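Local coordinates for protein SidF, inhibitor of growth family, member 3 (Legionella pneumophila subsp. pneumophila, PDB 4FYF) that probably acts as a phosphatidylinositol phosphate phosphatase that removes phosphate from phosphoinositide lipids, at residues 422-427 / 614-619; 716-721 / 736-741. The protein carries 1 engineered substitution. All coordinates share one frame; numbering follows the deposited sequence.

Contact 1 of 2, residues 422-427 / 614-619; sequences FRQVGA and YENTWH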
ATOM      1  N   PHE A 422       3.176   4.637  20.693  1.00 36.10           N
ATOM      2  CA  PHE A 422       3.487   3.407  21.404  1.00 38.05           C
ATOM      3  C   PHE A 422       4.552   2.590  20.723  1.00 40.31           C
ATOM      4  O   PHE A 422       4.857   1.512  21.200  1.00 41.54           O
ATOM      5  CB  PHE A 422       2.225   2.545  21.534  1.00 37.27           C
ATOM      6  CG  PHE A 422       1.091   3.261  22.243  1.00 37.92           C
ATOM      7  CD1 PHE A 422       0.178   4.042  21.529  1.00 35.37           C
ATOM      8  CD2 PHE A 422       0.954   3.178  23.639  1.00 39.08           C
ATOM      9  CE1 PHE A 422      -0.861   4.715  22.186  1.00 35.61           C
ATOM     10  CE2 PHE A 422      -0.076   3.850  24.296  1.00 40.08           C
ATOM     11  CZ  PHE A 422      -0.994   4.612  23.559  1.00 38.40           C
ATOM     12  N   ARG A 423       5.154   3.120  19.648  1.00 38.59           N
ATOM     13  CA  ARG A 423       6.120   2.371  18.819  1.00 38.92           C
ATOM     14  C   ARG A 423       7.309   1.718  19.607  1.00 37.86           C
ATOM     15  O   ARG A 423       7.881   0.753  19.175  1.00 39.66           O
ATOM     16  CB  ARG A 423       6.622   3.236  17.611  1.00 36.25           C
ATOM     17  CG  ARG A 423       7.863   4.099  17.920  1.00 37.00           C
ATOM     18  CD  ARG A 423       8.288   5.142  16.864  1.00 34.98           C
ATOM     19  NE  ARG A 423       7.492   6.202  17.312  1.00 43.78           N
ATOM     20  CZ  ARG A 423       7.789   7.325  17.935  1.00 36.88           C
ATOM     21  NH1 ARG A 423       8.986   7.878  18.011  1.00 33.09           N
ATOM     22  NH2 ARG A 423       6.715   7.928  18.382  1.00 35.06           N
ATOM     23  N   GLN A 424       7.716   2.279  20.732  1.00 40.10           N
ATOM     24  CA  GLN A 424       8.899   1.769  21.470  1.00 40.68           C
ATOM     25  C   GLN A 424       8.928   2.389  22.834  1.00 42.43           C
ATOM     26  O   GLN A 424       9.621   3.391  23.117  1.00 43.13           O
ATOM     27  CB  GLN A 424      10.234   2.048  20.783  1.00 40.95           C
ATOM     28  CG  GLN A 424      11.433   1.312  21.431  1.00 43.85           C
ATOM     29  CD  GLN A 424      11.523  -0.131  20.988  1.00 47.90           C
ATOM     30  OE1 GLN A 424      10.582  -0.662  20.392  1.00 49.64           O
ATOM     31  NE2 GLN A 424      12.653  -0.775  21.263  1.00 54.43           N
ATOM     32  N   VAL A 425       8.178   1.756  23.692  1.00 40.35           N
ATOM     33  CA  VAL A 425       7.861   2.287  25.022  1.00 39.07           C
ATOM     34  C   VAL A 425       9.094   2.085  25.898  1.00 41.42           C
ATOM     35  O   VAL A 425       9.969   1.261  25.600  1.00 39.17           O
ATOM     36  CB  VAL A 425       6.658   1.416  25.420  1.00 40.30           C
ATOM     37  CG1 VAL A 425       6.917   0.314  26.481  1.00 35.46           C
ATOM     38  CG2 VAL A 425       5.340   2.147  25.324  1.00 34.12           C
ATOM     39  N   GLY A 426       9.194   2.870  26.967  1.00 43.90           N
ATOM     40  CA  GLY A 426      10.320   2.754  27.879  1.00 45.39           C
ATOM     41  C   GLY A 426      10.356   1.436  28.666  1.00 48.97           C
ATOM     42  O   GLY A 426       9.379   0.678  28.658  1.00 46.37           O
ATOM     43  N   ALA A 427      11.474   1.168  29.350  1.00 51.95           N
ATOM     44  CA  ALA A 427      11.625  -0.086  30.101  1.00 57.45           C
ATOM     45  C   ALA A 427      10.485  -0.194  31.106  1.00 59.35           C
ATOM     46  O   ALA A 427      10.163   0.791  31.834  1.00 54.01           O
ATOM     47  CB  ALA A 427      12.961  -0.126  30.855  1.00 59.31           C
ATOM     48  N   TYR A 614      20.790  -1.417  13.908  1.00 48.60           N
ATOM     49  CA  TYR A 614      21.888  -1.842  14.813  1.00 52.53           C
ATOM     50  C   TYR A 614      22.170  -0.853  15.969  1.00 53.99           C
ATOM     51  O   TYR A 614      22.406  -1.257  17.110  1.00 56.23           O
ATOM     52  CB  TYR A 614      23.171  -2.255  14.011  1.00 51.23           C
ATOM     53  CG  TYR A 614      22.979  -3.526  13.185  1.00 49.91           C
ATOM     54  CD1 TYR A 614      22.482  -4.679  13.776  1.00 51.21           C
ATOM     55  CD2 TYR A 614      23.311  -3.591  11.834  1.00 50.87           C
ATOM     56  CE1 TYR A 614      22.275  -5.851  13.052  1.00 51.06           C
ATOM     57  CE2 TYR A 614      23.123  -4.772  11.091  1.00 51.44           C
ATOM     58  CZ  TYR A 614      22.593  -5.912  11.708  1.00 50.76           C
ATOM     59  OH  TYR A 614      22.309  -7.098  11.042  1.00 48.42           O
ATOM     60  N   GLU A 615      22.098   0.441  15.703  1.00 55.08           N
ATOM     61  CA  GLU A 615      22.230   1.423  16.787  1.00 55.94           C
ATOM     62  C   GLU A 615      20.899   1.642  17.522  1.00 53.93           C
ATOM     63  O   GLU A 615      20.843   2.353  18.534  1.00 53.29           O
ATOM     64  CB  GLU A 615      22.760   2.732  16.248  1.00 55.92           C
ATOM     65  CG  GLU A 615      24.126   2.572  15.646  1.00 61.30           C
ATOM     66  CD  GLU A 615      24.719   3.872  15.176  1.00 64.92           C
ATOM     67  OE1 GLU A 615      24.199   4.920  15.580  1.00 66.61           O
ATOM     68  OE2 GLU A 615      25.720   3.847  14.411  1.00 73.23           O
ATOM     69  N   ASN A 616      19.839   1.002  17.032  1.00 49.99           N
ATOM     70  CA  ASN A 616      18.541   1.045  17.727  1.00 50.42           C
ATOM     71  C   ASN A 616      18.019   2.481  17.836  1.00 49.91           C
ATOM     72  O   ASN A 616      17.509   2.885  18.875  1.00 52.31           O
ATOM     73  CB  ASN A 616      18.624   0.321  19.099  1.00 50.46           C
ATOM     74  CG  ASN A 616      17.267   0.171  19.811  1.00 49.73           C
ATOM     75  OD1 ASN A 616      17.242   0.355  21.023  1.00 51.14           O
ATOM     76  ND2 ASN A 616      16.154  -0.175  19.094  1.00 42.98           N
ATOM     77  N   THR A 617      18.120   3.238  16.736  1.00 47.99           N
ATOM     78  CA  THR A 617      17.679   4.617  16.731  1.00 46.97           C
ATOM     79  C   THR A 617      16.460   4.842  15.827  1.00 43.18           C
ATOM     80  O   THR A 617      15.972   5.960  15.719  1.00 40.85           O
ATOM     81  CB  THR A 617      18.815   5.583  16.350  1.00 46.70           C
ATOM     82  OG1 THR A 617      19.333   5.182  15.082  1.00 47.00           O
ATOM     83  CG2 THR A 617      19.899   5.524  17.405  1.00 45.61           C
ATOM     84  N   TRP A 618      15.960   3.767  15.220  1.00 42.99           N
ATOM     85  CA  TRP A 618      14.893   3.854  14.230  1.00 38.88           C
ATOM     86  C   TRP A 618      13.677   4.457  14.835  1.00 38.81           C
ATOM     87  O   TRP A 618      12.895   5.094  14.109  1.00 37.77           O
ATOM     88  CB  TRP A 618      14.546   2.489  13.671  1.00 38.68           C
ATOM     89  CG  TRP A 618      14.006   1.564  14.728  1.00 39.76           C
ATOM     90  CD1 TRP A 618      14.726   0.699  15.565  1.00 40.08           C
ATOM     91  CD2 TRP A 618      12.610   1.411  15.129  1.00 37.38           C
ATOM     92  NE1 TRP A 618      13.888   0.043  16.411  1.00 40.03           N
ATOM     93  CE2 TRP A 618      12.600   0.425  16.204  1.00 40.48           C
ATOM     94  CE3 TRP A 618      11.427   1.957  14.716  1.00 35.04           C
ATOM     95  CZ2 TRP A 618      11.424   0.038  16.839  1.00 40.77           C
ATOM     96  CZ3 TRP A 618      10.257   1.563  15.365  1.00 37.79           C
ATOM     97  CH2 TRP A 618      10.262   0.615  16.404  1.00 37.74           C
ATOM     98  N   HIS A 619      13.548   4.322  16.164  1.00 37.72           N
ATOM     99  CA  HIS A 619      12.338   4.700  16.870  1.00 37.90           C
ATOM    100  C   HIS A 619      12.374   6.077  17.502  1.00 41.84           C
ATOM    101  O   HIS A 619      11.311   6.568  18.046  1.00 37.46           O
ATOM    102  CB  HIS A 619      11.985   3.660  17.943  1.00 38.31           C
ATOM    103  CG  HIS A 619      12.956   3.645  19.077  1.00 39.02           C
ATOM    104  ND1 HIS A 619      13.949   2.716  19.169  1.00 44.97           N
ATOM    105  CD2 HIS A 619      13.115   4.492  20.132  1.00 37.07           C
ATOM    106  CE1 HIS A 619      14.709   2.973  20.220  1.00 41.70           C
ATOM    107  NE2 HIS A 619      14.197   4.067  20.821  1.00 41.99           N
TER
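The first torsion of Gln424 (chi1 -170°) sets CG anti to the backbone N and carries the aliphatic part of the chain out over the imidazole of His619. In His619, CG sits between its own N and carbonyl carbon, and the ring presents one face to that chain. Gln424 CG lies 3.6 Å from the centroid of the His619 ring, almost directly above it, in a CH-pi contact. Gln424 CB is also close, 3.6 Å from His619 CG. At its rim, in plane, the imidazole has Asn616 CG and Trp618 NE1 of its own segment. His619 CB in turn rests over the centre of the indole of Trp618, so the layers run from Gln424 through His619 to Trp618.

The second link is polar. The Arg423 chain is bent at chi3, and its guanidinium edge reaches the backbone of His619. NH1 of Arg423 gives a hydrogen bond to O of His619, 2.7 Å long. The bond is bent, with 139° at the hydrogen, and the donor is tilted from the carbonyl plane. NE of the same guanidinium bonds to Asn420 O, just ahead of segment 422-427. Arg423 O lies 3.7 Å from Trp618 CH2, in an oblique approach to the indole. The Trp618 ring also meets that of Trp417, their planes at about 50°.

Residues 614-619 start at the end of helix 590-614, which is closed by a Schellman motif with Asn616 as C-prime residue. The loop then turns to meet 422-427 near the surface. Across the two segments there is one hydrogen bond and no salt bridge. The arginine cation is therefore held by neutral backbone carbonyls from both loops, with methylene-to-ring packing as the main nonpolar part.

Contact 2 of 2, residues 716-721 / 736-741; sequences GGKFEI and VANFAK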
ATOM      1  N   GLY A 716      -8.749  13.211   4.510  1.00 32.10           N
ATOM      2  CA  GLY A 716      -8.151  12.845   5.713  1.00 31.54           C
ATOM      3  C   GLY A 716      -6.781  12.270   5.560  1.00 45.75           C
ATOM      4  O   GLY A 716      -6.021  12.574   4.629  1.00 39.18           O
ATOM      5  N   GLY A 717      -6.581  11.320   6.463  1.00 47.74           N
ATOM      6  CA  GLY A 717      -5.354  11.013   7.031  1.00 46.28           C
ATOM      7  C   GLY A 717      -5.452  11.655   8.407  1.00 44.69           C
ATOM      8  O   GLY A 717      -5.426  12.878   8.484  1.00 44.42           O
ATOM      9  N   LYS A 718      -5.520  10.854   9.482  1.00 41.09           N
ATOM     10  CA  LYS A 718      -5.466  11.412  10.856  1.00 41.60           C
ATOM     11  C   LYS A 718      -4.266  10.896  11.656  1.00 36.88           C
ATOM     12  O   LYS A 718      -4.346  10.793  12.858  1.00 44.62           O
ATOM     13  CB  LYS A 718      -6.774  11.151  11.643  1.00 40.06           C
ATOM     14  CG  LYS A 718      -6.966   9.673  11.852  1.00 48.94           C
ATOM     15  CD  LYS A 718      -8.186   9.372  12.714  1.00 62.54           C
ATOM     16  CE  LYS A 718      -8.427   7.865  12.723  1.00 61.88           C
ATOM     17  NZ  LYS A 718      -7.117   7.129  12.685  1.00 55.86           N
ATOM     18  N   PHE A 719      -3.187  10.519  10.999  1.00 34.70           N
ATOM     19  CA  PHE A 719      -1.953  10.192  11.699  1.00 36.44           C
ATOM     20  C   PHE A 719      -1.497  11.312  12.652  1.00 34.71           C
ATOM     21  O   PHE A 719      -1.351  12.420  12.245  1.00 33.86           O
ATOM     22  CB  PHE A 719      -0.810   9.941  10.680  1.00 32.45           C
ATOM     23  CG  PHE A 719       0.545   9.683  11.357  1.00 30.35           C
ATOM     24  CD1 PHE A 719       0.744   8.531  12.122  1.00 27.22           C
ATOM     25  CD2 PHE A 719       1.600  10.620  11.267  1.00 27.20           C
ATOM     26  CE1 PHE A 719       1.980   8.280  12.745  1.00 26.67           C
ATOM     27  CE2 PHE A 719       2.826  10.379  11.880  1.00 27.90           C
ATOM     28  CZ  PHE A 719       3.015   9.203  12.635  1.00 28.75           C
ATOM     29  N   GLU A 720      -1.175  10.977  13.886  1.00 39.17           N
ATOM     30  CA  GLU A 720      -0.768  11.926  14.893  1.00 39.58           C
ATOM     31  C   GLU A 720       0.739  12.021  14.716  1.00 38.85           C
ATOM     32  O   GLU A 720       1.480  11.099  15.120  1.00 34.99           O
ATOM     33  CB  GLU A 720      -1.054  11.352  16.279  1.00 51.51           C
ATOM     34  CG  GLU A 720      -2.249  11.910  17.024  1.00 76.51           C
ATOM     35  CD  GLU A 720      -1.866  13.132  17.842  1.00 95.05           C
ATOM     36  OE1 GLU A 720      -1.162  12.948  18.887  1.00 89.69           O
ATOM     37  OE2 GLU A 720      -2.263  14.266  17.417  1.00 90.09           O
ATOM     38  N   ILE A 721       1.179  13.155  14.165  1.00 35.82           N
ATOM     39  CA  ILE A 721       2.580  13.450  13.952  1.00 36.20           C
ATOM     40  C   ILE A 721       3.437  13.333  15.244  1.00 39.50           C
ATOM     41  O   ILE A 721       3.068  13.828  16.303  1.00 36.53           O
ATOM     42  CB  ILE A 721       2.757  14.786  13.177  1.00 32.67           C
ATOM     43  CG1 ILE A 721       2.237  14.634  11.728  1.00 32.48           C
ATOM     44  CG2 ILE A 721       4.220  15.141  13.077  1.00 29.67           C
ATOM     45  CD1 ILE A 721       1.784  15.938  11.093  1.00 27.84           C
ATOM     46  N   VAL A 736     -10.653  16.904   9.860  1.00 39.51           N
ATOM     47  CA  VAL A 736     -11.675  16.615   8.863  1.00 35.30           C
ATOM     48  C   VAL A 736     -11.967  15.112   8.861  1.00 35.07           C
ATOM     49  O   VAL A 736     -13.143  14.692   8.765  1.00 34.38           O
ATOM     50  CB  VAL A 736     -11.140  16.983   7.447  1.00 35.40           C
ATOM     51  CG1 VAL A 736     -12.146  16.679   6.354  1.00 32.37           C
ATOM     52  CG2 VAL A 736     -10.747  18.433   7.388  1.00 36.56           C
ATOM     53  N   ALA A 737     -10.894  14.312   8.882  1.00 32.90           N
ATOM     54  CA  ALA A 737     -11.000  12.827   8.955  1.00 36.90           C
ATOM     55  C   ALA A 737     -11.929  12.342  10.067  1.00 36.65           C
ATOM     56  O   ALA A 737     -12.639  11.377   9.867  1.00 41.24           O
ATOM     57  CB  ALA A 737      -9.629  12.147   9.076  1.00 32.58           C
ATOM     58  N   ASN A 738     -11.924  13.022  11.214  1.00 37.02           N
ATOM     59  CA  ASN A 738     -12.903  12.788  12.263  1.00 42.85           C
ATOM     60  C   ASN A 738     -14.362  12.819  11.854  1.00 50.22           C
ATOM     61  O   ASN A 738     -15.188  12.321  12.622  1.00 53.63           O
ATOM     62  CB  ASN A 738     -12.727  13.788  13.386  1.00 44.54           C
ATOM     63  CG  ASN A 738     -11.440  13.575  14.158  1.00 50.97           C
ATOM     64  OD1 ASN A 738     -10.926  12.450  14.255  1.00 53.70           O
ATOM     65  ND2 ASN A 738     -10.898  14.670  14.705  1.00 53.84           N
ATOM     66  N   PHE A 739     -14.708  13.434  10.703  1.00 49.56           N
ATOM     67  CA  PHE A 739     -16.100  13.439  10.255  1.00 47.09           C
ATOM     68  C   PHE A 739     -16.572  12.029   9.932  1.00 52.57           C
ATOM     69  O   PHE A 739     -17.750  11.723  10.085  1.00 59.89           O
ATOM     70  CB  PHE A 739     -16.342  14.303   9.021  1.00 45.74           C
ATOM     71  CG  PHE A 739     -16.252  15.791   9.262  1.00 43.26           C
ATOM     72  CD1 PHE A 739     -16.167  16.314  10.553  1.00 42.85           C
ATOM     73  CD2 PHE A 739     -16.233  16.658   8.183  1.00 38.19           C
ATOM     74  CE1 PHE A 739     -16.052  17.678  10.745  1.00 39.78           C
ATOM     75  CE2 PHE A 739     -16.103  18.015   8.360  1.00 40.08           C
ATOM     76  CZ  PHE A 739     -16.040  18.529   9.655  1.00 40.42           C
ATOM     77  N   ALA A 740     -15.658  11.180   9.483  1.00 54.10           N
ATOM     78  CA  ALA A 740     -15.968   9.797   9.125  1.00 55.67           C
ATOM     79  C   ALA A 740     -16.223   8.905  10.348  1.00 59.79           C
ATOM     80  O   ALA A 740     -16.782   7.808  10.204  1.00 60.09           O
ATOM     81  CB  ALA A 740     -14.856   9.201   8.273  1.00 52.68           C
ATOM     82  N   LYS A 741     -15.806   9.345  11.538  1.00 61.27           N
ATOM     83  CA  LYS A 741     -16.209   8.648  12.759  1.00 72.24           C
ATOM     84  C   LYS A 741     -17.695   8.904  13.101  1.00 79.23           C
ATOM     85  O   LYS A 741     -18.530   7.982  13.022  1.00 88.96           O
ATOM     86  CB  LYS A 741     -15.276   8.962  13.942  1.00 76.91           C
ATOM     87  CG  LYS A 741     -14.184   7.925  14.199  1.00 87.37           C
ATOM     88  CD  LYS A 741     -12.863   8.281  13.524  1.00 91.28           C
ATOM     89  CE  LYS A 741     -11.726   8.321  14.549  1.00102.30           C
ATOM     90  NZ  LYS A 741     -11.852   9.436  15.545  1.00 95.30           N
TER
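The flat group here is the side-chain amide of Asn738, whose oxygen lies beside the Lys718 chain. No ring is stacked between 716-721 and 736-741, and neither face of the amide has a stacking partner across the contact. Lys718 CD comes up on the oxygen side, 4.4 Å from Asn738 OD1. The same oxygen receives a weak bond from NZ of Lys741, a poorly ordered residue. The two phenyl rings turn to other neighbours: Phe719 meets Phe625 edge to face, and Phe739 packs on helix 136-163.

The closest packing is aliphatic. Ala737 CB points at the backbone of the glycine pair and lies 3.7 Å from Gly716 CA. Gly716 CA and Ala737 CA are 4.3 Å apart. The absence of a side chain at Gly716 lets the Ala737 methyl pack on its backbone. Lys718 CB also touches the methyl, 4.0 Å from Ala737 CB. From there the Lys718 chain runs extended until a bend at chi4 (35°), and crosses Lys741 at about a right angle. CE of Lys718 is 3.8 Å from CE of Lys741, a contact to be taken with caution, since Lys741 is poorly ordered. Lys718 NZ makes a salt bridge with Asp651.

Within segment 736-741, Phe739 N bonds to Val736 O at 2.8 Å, one of three backbone bonds from residue i+3 to i. A bound phosphate lies about 4 Å from the Lys718 side chain. Asp651 lies in the loop between strand 641-645 and helix 652-668, a position consistent with the P-loop of cysteine-dependent phosphatases.

Overall arrangement
Contacts 1 and 2 follow one another along the chain and do not touch. Their centres are 26 Å apart and their nearest atoms about 7 Å apart. The loop around Asn624 bridges them: Asn624 touches Arg423 of contact 1 and Phe719 of contact 2. Phe719 also packs on Val419, shortly before segment 422-427. The centre of contact 1 is about 24 Å from the centre of the chain, that of contact 2 about 18 Å. Contact 2 is beside the bound phosphate, probably an ion from the crystallisation solution, though it could mark the phosphate pocket. Phe719 packs on Arg652 and Lys718 bridges to Asp651, both in the stretch consistent with the P-loop.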